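Local coordinates for protein pentafunctional AROM polypeptide (Schizosaccharomyces pombe, PDB 5SWV) that carries the 3-dehydroquinate dehydratase and shikimate dehydrogenase parts of a five-activity enzyme, probably performing the third and fourth steps of the shikimate pathway, at residues A[264-269]-A[281-286]; A[268-273]-A[513-518]. All blocks are in the same frame, centred on the assembly; numbering follows the deposited sequence.

Interaction 1. Residues A[264-269]-A[281-286]; sequences SRSPIL and HTYEAF
Tyr283 leans its phenol ring against the first turn of helix 266-277, where Ser266 and Pro267 receive it. The side chain of Tyr283 leaves the strand toward the helix, and with CG anti to the backbone N (chi1 -170°) the ring runs up alongside that turn. The CD1-CE1 side of the ring meets Pro267 and then, toward the hydroxyl, Ser266. Near the strand, CD1 of Tyr283 lies 3.6 Å from CA of Pro267; CG of Pro267 stands 4.0 Å from the same CD1, the pyrrolidine crossing the phenol at a slant. At the far end, the hydroxyl oxygen of Tyr283 is 3.7 Å from CB of Ser266, a van der Waals neighbour. Over one ring face sits the backbone O of Ser266, 4.0 Å above the plane and nearer the ring's margin than its centre. The strand backbone also touches the proline: CB of Pro267 is 3.8 Å from O of Tyr283 and CG of Pro267 4.1 Å from N of Ala285. The contact thus joins the helix and second strand of a beta-alpha-beta unit, 253-257, 266-277 and 282-285, in the shikimate dehydrogenase substrate-binding domain. Strand 282-285 is outermost in its mixed sheet and hydrogen-bonds in parallel to strand 253-257. Tyr283 OH bonds to Asn307 OD1, which fixes the polar end of the ring, while the ring stacks on His270 one turn further along the helix. Arg265 occupies the N-cap position, and just before the helix Ser264 OG accepts from N of Ser266 at 3.2 Å in an almost straight bond (165°), an ST turn. This Ser-Arg-Ser-Pro sequence matches the Ser-x-Ser-Pro signature whose serines bind the shikimate carboxylate in related dehydrogenases, consistent with a substrate-binding role here.

Interaction 2. Residues A[268-273]-A[513-518]; sequences ILHSTA and HLWTGM
Two helices from parts of the shikimate dehydrogenase portion far apart in sequence, 266-277 of the substrate-binding region and 500-516 near the C-terminus, meet here through His270 and Trp515. The touch is small, burying 59 Å² in all, and rests on the rings alone. CE1 of His270 comes to 3.7 Å from CZ3 of Trp515, arriving at the indole edge close to its plane; ND1 of His270 follows at 4.1 Å from that same carbon. The imidazole and the six-membered ring of the indole have their centroids 5.8 Å apart and their planes inclined by 54°. Both side chains carry CG anti to the carbonyl carbon and beside the backbone N (chi1 -66° for His270, -73° for Trp515), which turns the two rings toward each other, and the side chains cross at about a right angle. Helix 500-516 follows the last strand of the parallel six-stranded dinucleotide-binding-type sheet and brings the chain back against the substrate-binding domain. Just past Trp515 the helix ends: Gly517 leaves helical geometry with positive phi, and its N still bonds to O of His513. OG1 of Thr516 accepts from N of Met518 at 3.2 Å, forming an ST turn, and also bonds to O of Phe512. In helix 266-277, which presents His270, O of Ile268 is gripped twice, by N of Thr272 at 2.9 Å and by OG1 of Thr272 at 2.7 Å, from opposite faces of the carbonyl plane. Asn307 touches both Trp515 and His270. Trp515 is tied to the substrate-binding domain by its NE1, bonded to the backbone O of Ile336, and its ring also meets Phe254.

Interactions 1 and 2 lie about 10 Å apart, centre to centre, and both use helix 266-277, sharing Ile268 and Leu269. They join where three rings gather: CE2 of Tyr283 is 3.3 Å from CD2 of His270 and 4.2 Å from CZ3 of Trp515. Tyr283 of interaction 1 thus touches both rings of interaction 2, and the three side chains form one cluster, bordered by Asn307 of strand 303-308. Because Ser264 and Ser266 match the shikimate-binding serines of relatives, the cluster probably lies beside the substrate pocket. Leu269 packs on Val525 and Val529, bringing helix 522-530 against the same helix.

Interaction 1. Residues A[264-269]-A[281-286]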
ATOM      1  N   SER A 264     -11.487 -20.653  12.003  1.00 55.21           N
ATOM      2  CA  SER A 264     -10.913 -19.435  11.427  1.00 54.26           C
ATOM      3  C   SER A 264     -10.627 -19.627   9.930  1.00 54.30           C
ATOM      4  O   SER A 264     -10.119 -20.670   9.524  1.00 52.26           O
ATOM      5  CB  SER A 264      -9.622 -19.038  12.155  1.00 53.51           C
ATOM      6  OG  SER A 264      -8.937 -18.007  11.465  1.00 52.04           O
ATOM      7  N   ARG A 265     -10.960 -18.608   9.139  1.00 54.69           N
ATOM      8  CA  ARG A 265     -10.723 -18.594   7.696  1.00 55.44           C
ATOM      9  C   ARG A 265      -9.480 -17.790   7.315  1.00 52.00           C
ATOM     10  O   ARG A 265      -9.279 -17.466   6.140  1.00 51.47           O
ATOM     11  CB  ARG A 265     -11.958 -18.045   6.978  1.00 59.24           C
ATOM     12  CG  ARG A 265     -13.215 -18.860   7.263  1.00 63.45           C
ATOM     13  CD  ARG A 265     -14.381 -18.469   6.363  1.00 67.60           C
ATOM     14  NE  ARG A 265     -14.249 -19.057   5.027  1.00 72.13           N
ATOM     15  CZ  ARG A 265     -14.618 -20.294   4.669  1.00 76.26           C
ATOM     16  NH1 ARG A 265     -15.161 -21.149   5.544  1.00 76.95           N
ATOM     17  NH2 ARG A 265     -14.434 -20.689   3.404  1.00 78.22           N
ATOM     18  N   SER A 266      -8.643 -17.479   8.302  1.00 48.87           N
ATOM     19  CA  SER A 266      -7.360 -16.844   8.040  1.00 47.63           C
ATOM     20  C   SER A 266      -6.406 -17.700   7.205  1.00 46.05           C
ATOM     21  O   SER A 266      -5.718 -17.170   6.360  1.00 45.06           O
ATOM     22  CB  SER A 266      -6.686 -16.410   9.340  1.00 47.38           C
ATOM     23  OG  SER A 266      -7.286 -15.219   9.789  1.00 48.10           O
ATOM     24  N   PRO A 267      -6.366 -19.022   7.426  1.00 46.27           N
ATOM     25  CA  PRO A 267      -5.520 -19.831   6.535  1.00 46.67           C
ATOM     26  C   PRO A 267      -5.889 -19.748   5.050  1.00 46.26           C
ATOM     27  O   PRO A 267      -4.986 -19.659   4.227  1.00 46.05           O
ATOM     28  CB  PRO A 267      -5.680 -21.249   7.085  1.00 46.60           C
ATOM     29  CG  PRO A 267      -5.975 -21.031   8.532  1.00 46.58           C
ATOM     30  CD  PRO A 267      -6.870 -19.823   8.552  1.00 46.40           C
ATOM     31  N   ILE A 268      -7.183 -19.704   4.722  1.00 45.69           N
ATOM     32  CA  ILE A 268      -7.611 -19.580   3.320  1.00 45.84           C
ATOM     33  C   ILE A 268      -7.192 -18.216   2.795  1.00 44.16           C
ATOM     34  O   ILE A 268      -6.731 -18.098   1.653  1.00 44.22           O
ATOM     35  CB  ILE A 268      -9.139 -19.763   3.101  1.00 47.73           C
ATOM     36  CG1 ILE A 268      -9.665 -21.006   3.852  1.00 50.06           C
ATOM     37  CG2 ILE A 268      -9.457 -19.911   1.612  1.00 47.30           C
ATOM     38  CD1 ILE A 268     -11.113 -21.370   3.573  1.00 51.38           C
ATOM     39  N   LEU A 269      -7.338 -17.195   3.637  1.00 42.46           N
ATOM     40  CA  LEU A 269      -7.027 -15.815   3.244  1.00 40.95           C
ATOM     41  C   LEU A 269      -5.567 -15.672   2.855  1.00 39.96           C
ATOM     42  O   LEU A 269      -5.256 -15.219   1.748  1.00 39.57           O
ATOM     43  CB  LEU A 269      -7.458 -14.817   4.335  1.00 40.22           C
ATOM     44  CG  LEU A 269      -6.735 -13.509   4.700  1.00 39.59           C
ATOM     45  CD1 LEU A 269      -6.296 -12.584   3.582  1.00 39.04           C
ATOM     46  CD2 LEU A 269      -7.652 -12.731   5.646  1.00 39.60           C
ATOM     47  N   HIS A 281       4.825 -19.836   0.611  1.00 37.10           N
ATOM     48  CA  HIS A 281       4.687 -19.916   2.064  1.00 36.28           C
ATOM     49  C   HIS A 281       3.524 -20.841   2.432  1.00 35.80           C
ATOM     50  O   HIS A 281       2.750 -21.253   1.567  1.00 34.80           O
ATOM     51  CB  HIS A 281       4.499 -18.510   2.663  1.00 36.01           C
ATOM     52  CG  HIS A 281       5.583 -17.519   2.311  1.00 35.65           C
ATOM     53  ND1 HIS A 281       6.928 -17.813   2.374  1.00 35.70           N
ATOM     54  CD2 HIS A 281       5.509 -16.221   1.927  1.00 35.40           C
ATOM     55  CE1 HIS A 281       7.637 -16.752   2.034  1.00 35.28           C
ATOM     56  NE2 HIS A 281       6.799 -15.769   1.758  1.00 35.39           N
ATOM     57  N   THR A 282       3.430 -21.188   3.709  1.00 36.03           N
ATOM     58  CA  THR A 282       2.239 -21.856   4.246  1.00 37.09           C
ATOM     59  C   THR A 282       1.700 -21.074   5.435  1.00 37.95           C
ATOM     60  O   THR A 282       2.464 -20.371   6.091  1.00 38.66           O
ATOM     61  CB  THR A 282       2.552 -23.285   4.698  1.00 37.28           C
ATOM     62  OG1 THR A 282       3.659 -23.270   5.605  1.00 37.60           O
ATOM     63  CG2 THR A 282       2.892 -24.148   3.506  1.00 37.40           C
ATOM     64  N   TYR A 283       0.396 -21.200   5.711  1.00 38.89           N
ATOM     65  CA  TYR A 283      -0.245 -20.606   6.907  1.00 39.39           C
ATOM     66  C   TYR A 283      -1.138 -21.641   7.583  1.00 40.56           C
ATOM     67  O   TYR A 283      -1.985 -22.244   6.938  1.00 40.03           O
ATOM     68  CB  TYR A 283      -1.071 -19.381   6.506  1.00 39.48           C
ATOM     69  CG  TYR A 283      -1.626 -18.468   7.623  1.00 38.73           C
ATOM     70  CD1 TYR A 283      -2.659 -18.876   8.466  1.00 38.63           C
ATOM     71  CD2 TYR A 283      -1.160 -17.163   7.769  1.00 38.30           C
ATOM     72  CE1 TYR A 283      -3.175 -18.025   9.439  1.00 38.56           C
ATOM     73  CE2 TYR A 283      -1.675 -16.303   8.734  1.00 37.96           C
ATOM     74  CZ  TYR A 283      -2.677 -16.734   9.562  1.00 37.99           C
ATOM     75  OH  TYR A 283      -3.173 -15.870  10.498  1.00 36.95           O
ATOM     76  N   GLU A 284      -0.953 -21.822   8.890  1.00 43.04           N
ATOM     77  CA  GLU A 284      -1.632 -22.878   9.656  1.00 45.76           C
ATOM     78  C   GLU A 284      -2.206 -22.381  10.977  1.00 44.69           C
ATOM     79  O   GLU A 284      -1.518 -21.727  11.762  1.00 43.61           O
ATOM     80  CB  GLU A 284      -0.648 -24.002  10.007  1.00 49.11           C
ATOM     81  CG  GLU A 284      -0.186 -24.831   8.828  1.00 53.05           C
ATOM     82  CD  GLU A 284       1.206 -25.420   9.019  1.00 56.93           C
ATOM     83  OE1 GLU A 284       1.303 -26.662   8.935  1.00 59.01           O
ATOM     84  OE2 GLU A 284       2.194 -24.651   9.230  1.00 59.91           O
ATOM     85  N   ALA A 285      -3.445 -22.752  11.256  1.00 44.29           N
ATOM     86  CA  ALA A 285      -3.940 -22.716  12.626  1.00 44.73           C
ATOM     87  C   ALA A 285      -3.040 -23.566  13.544  1.00 45.04           C
ATOM     88  O   ALA A 285      -2.654 -24.675  13.185  1.00 46.34           O
ATOM     89  CB  ALA A 285      -5.378 -23.215  12.675  1.00 44.72           C
ATOM     90  N   PHE A 286      -2.672 -23.016  14.696  1.00 45.62           N
ATOM     91  CA  PHE A 286      -1.891 -23.730  15.703  1.00 46.75           C
ATOM     92  C   PHE A 286      -2.499 -23.443  17.079  1.00 47.01           C
ATOM     93  O   PHE A 286      -2.006 -22.609  17.848  1.00 46.55           O
ATOM     94  CB  PHE A 286      -0.413 -23.337  15.637  1.00 47.45           C
ATOM     95  CG  PHE A 286       0.481 -24.242  16.430  1.00 49.54           C
ATOM     96  CD1 PHE A 286       0.919 -25.457  15.894  1.00 51.86           C
ATOM     97  CD2 PHE A 286       0.883 -23.901  17.714  1.00 49.62           C
ATOM     98  CE1 PHE A 286       1.738 -26.312  16.628  1.00 51.92           C
ATOM     99  CE2 PHE A 286       1.705 -24.745  18.447  1.00 50.53           C
ATOM    100  CZ  PHE A 286       2.129 -25.951  17.910  1.00 51.37           C
TER

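Interaction 2. Residues A[268-273]-A[513-518]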
ATOM      1  N   ILE A 268      -7.183 -19.704   4.722  1.00 45.69           N
ATOM      2  CA  ILE A 268      -7.611 -19.580   3.320  1.00 45.84           C
ATOM      3  C   ILE A 268      -7.192 -18.216   2.795  1.00 44.16           C
ATOM      4  O   ILE A 268      -6.731 -18.098   1.653  1.00 44.22           O
ATOM      5  CB  ILE A 268      -9.139 -19.763   3.101  1.00 47.73           C
ATOM      6  CG1 ILE A 268      -9.665 -21.006   3.852  1.00 50.06           C
ATOM      7  CG2 ILE A 268      -9.457 -19.911   1.612  1.00 47.30           C
ATOM      8  CD1 ILE A 268     -11.113 -21.370   3.573  1.00 51.38           C
ATOM      9  N   LEU A 269      -7.338 -17.195   3.637  1.00 42.46           N
ATOM     10  CA  LEU A 269      -7.027 -15.815   3.244  1.00 40.95           C
ATOM     11  C   LEU A 269      -5.567 -15.672   2.855  1.00 39.96           C
ATOM     12  O   LEU A 269      -5.256 -15.219   1.748  1.00 39.57           O
ATOM     13  CB  LEU A 269      -7.458 -14.817   4.335  1.00 40.22           C
ATOM     14  CG  LEU A 269      -6.735 -13.509   4.700  1.00 39.59           C
ATOM     15  CD1 LEU A 269      -6.296 -12.584   3.582  1.00 39.04           C
ATOM     16  CD2 LEU A 269      -7.652 -12.731   5.646  1.00 39.60           C
ATOM     17  N   HIS A 270      -4.676 -16.105   3.733  1.00 38.99           N
ATOM     18  CA  HIS A 270      -3.244 -15.994   3.458  1.00 38.05           C
ATOM     19  C   HIS A 270      -2.742 -16.987   2.393  1.00 37.72           C
ATOM     20  O   HIS A 270      -1.891 -16.625   1.587  1.00 36.95           O
ATOM     21  CB  HIS A 270      -2.455 -16.093   4.753  1.00 37.32           C
ATOM     22  CG  HIS A 270      -2.691 -14.943   5.677  1.00 36.70           C
ATOM     23  ND1 HIS A 270      -1.867 -13.842   5.715  1.00 36.91           N
ATOM     24  CD2 HIS A 270      -3.661 -14.713   6.591  1.00 36.52           C
ATOM     25  CE1 HIS A 270      -2.315 -12.983   6.612  1.00 36.47           C
ATOM     26  NE2 HIS A 270      -3.403 -13.488   7.158  1.00 36.64           N
ATOM     27  N   SER A 271      -3.279 -18.211   2.385  1.00 38.28           N
ATOM     28  CA  SER A 271      -2.996 -19.215   1.325  1.00 38.40           C
ATOM     29  C   SER A 271      -3.260 -18.636  -0.041  1.00 38.35           C
ATOM     30  O   SER A 271      -2.420 -18.747  -0.936  1.00 38.27           O
ATOM     31  CB  SER A 271      -3.883 -20.464   1.454  1.00 38.82           C
ATOM     32  OG  SER A 271      -3.511 -21.261   2.560  1.00 39.14           O
ATOM     33  N   THR A 272      -4.438 -18.023  -0.180  1.00 38.11           N
ATOM     34  CA  THR A 272      -4.834 -17.356  -1.414  1.00 37.45           C
ATOM     35  C   THR A 272      -3.861 -16.246  -1.757  1.00 37.59           C
ATOM     36  O   THR A 272      -3.449 -16.144  -2.893  1.00 39.75           O
ATOM     37  CB  THR A 272      -6.265 -16.806  -1.335  1.00 36.56           C
ATOM     38  OG1 THR A 272      -7.151 -17.874  -1.005  1.00 36.59           O
ATOM     39  CG2 THR A 272      -6.698 -16.211  -2.645  1.00 36.28           C
ATOM     40  N   ALA A 273      -3.468 -15.430  -0.793  1.00 37.77           N
ATOM     41  CA  ALA A 273      -2.530 -14.341  -1.082  1.00 38.22           C
ATOM     42  C   ALA A 273      -1.186 -14.839  -1.654  1.00 38.87           C
ATOM     43  O   ALA A 273      -0.664 -14.243  -2.602  1.00 38.69           O
ATOM     44  CB  ALA A 273      -2.299 -13.494   0.158  1.00 38.20           C
ATOM     45  N   HIS A 513       0.941  -7.672   4.352  1.00 34.97           N
ATOM     46  CA  HIS A 513       1.819  -6.611   3.864  1.00 35.65           C
ATOM     47  C   HIS A 513       2.977  -6.382   4.846  1.00 35.77           C
ATOM     48  O   HIS A 513       4.135  -6.311   4.440  1.00 35.76           O
ATOM     49  CB  HIS A 513       1.009  -5.331   3.579  1.00 36.42           C
ATOM     50  CG  HIS A 513       1.826  -4.160   3.111  1.00 37.60           C
ATOM     51  ND1 HIS A 513       1.728  -2.909   3.689  1.00 38.34           N
ATOM     52  CD2 HIS A 513       2.731  -4.036   2.113  1.00 37.93           C
ATOM     53  CE1 HIS A 513       2.537  -2.071   3.075  1.00 38.28           C
ATOM     54  NE2 HIS A 513       3.163  -2.732   2.119  1.00 38.94           N
ATOM     55  N   LEU A 514       2.685  -6.326   6.137  1.00 35.73           N
ATOM     56  CA  LEU A 514       3.758  -6.138   7.122  1.00 36.02           C
ATOM     57  C   LEU A 514       4.765  -7.287   7.087  1.00 35.32           C
ATOM     58  O   LEU A 514       5.932  -7.072   7.344  1.00 35.49           O
ATOM     59  CB  LEU A 514       3.198  -5.961   8.549  1.00 35.96           C
ATOM     60  CG  LEU A 514       2.396  -4.685   8.782  1.00 35.60           C
ATOM     61  CD1 LEU A 514       1.420  -4.915   9.929  1.00 36.06           C
ATOM     62  CD2 LEU A 514       3.292  -3.473   9.022  1.00 35.15           C
ATOM     63  N   TRP A 515       4.316  -8.492   6.760  1.00 35.23           N
ATOM     64  CA  TRP A 515       5.225  -9.643   6.669  1.00 35.17           C
ATOM     65  C   TRP A 515       6.023  -9.752   5.386  1.00 35.40           C
ATOM     66  O   TRP A 515       7.218  -9.939   5.446  1.00 36.53           O
ATOM     67  CB  TRP A 515       4.466 -10.942   6.876  1.00 34.47           C
ATOM     68  CG  TRP A 515       4.056 -11.166   8.276  1.00 34.15           C
ATOM     69  CD1 TRP A 515       4.785 -10.907   9.414  1.00 34.08           C
ATOM     70  CD2 TRP A 515       2.836 -11.755   8.711  1.00 33.69           C
ATOM     71  NE1 TRP A 515       4.075 -11.280  10.525  1.00 33.84           N
ATOM     72  CE2 TRP A 515       2.881 -11.818  10.121  1.00 33.67           C
ATOM     73  CE3 TRP A 515       1.700 -12.230   8.048  1.00 33.12           C
ATOM     74  CZ2 TRP A 515       1.843 -12.344  10.873  1.00 33.42           C
ATOM     75  CZ3 TRP A 515       0.664 -12.756   8.798  1.00 33.15           C
ATOM     76  CH2 TRP A 515       0.741 -12.809  10.196  1.00 33.28           C
ATOM     77  N   THR A 516       5.358  -9.667   4.237  1.00 35.96           N
ATOM     78  CA  THR A 516       5.978  -9.954   2.925  1.00 35.58           C
ATOM     79  C   THR A 516       6.502  -8.714   2.207  1.00 35.81           C
ATOM     80  O   THR A 516       7.186  -8.822   1.193  1.00 36.61           O
ATOM     81  CB  THR A 516       4.967 -10.633   1.979  1.00 35.13           C
ATOM     82  OG1 THR A 516       3.936  -9.704   1.603  1.00 34.70           O
ATOM     83  CG2 THR A 516       4.341 -11.829   2.648  1.00 35.19           C
ATOM     84  N   GLY A 517       6.167  -7.533   2.711  1.00 35.99           N
ATOM     85  CA  GLY A 517       6.502  -6.277   2.026  1.00 35.90           C
ATOM     86  C   GLY A 517       5.609  -5.932   0.839  1.00 35.59           C
ATOM     87  O   GLY A 517       5.877  -4.953   0.151  1.00 34.63           O
ATOM     88  N   MET A 518       4.530  -6.699   0.631  1.00 36.18           N
ATOM     89  CA  MET A 518       3.702  -6.601  -0.577  1.00 36.74           C
ATOM     90  C   MET A 518       2.225  -6.598  -0.248  1.00 35.31           C
ATOM     91  O   MET A 518       1.793  -7.316   0.641  1.00 33.73           O
ATOM     92  CB  MET A 518       4.003  -7.793  -1.488  1.00 38.38           C
ATOM     93  CG  MET A 518       5.458  -7.814  -1.964  1.00 39.86           C
ATOM     94  SD  MET A 518       5.948  -9.202  -2.998  1.00 40.73           S
ATOM     95  CE  MET A 518       5.392 -10.534  -1.964  1.00 41.67           C
TER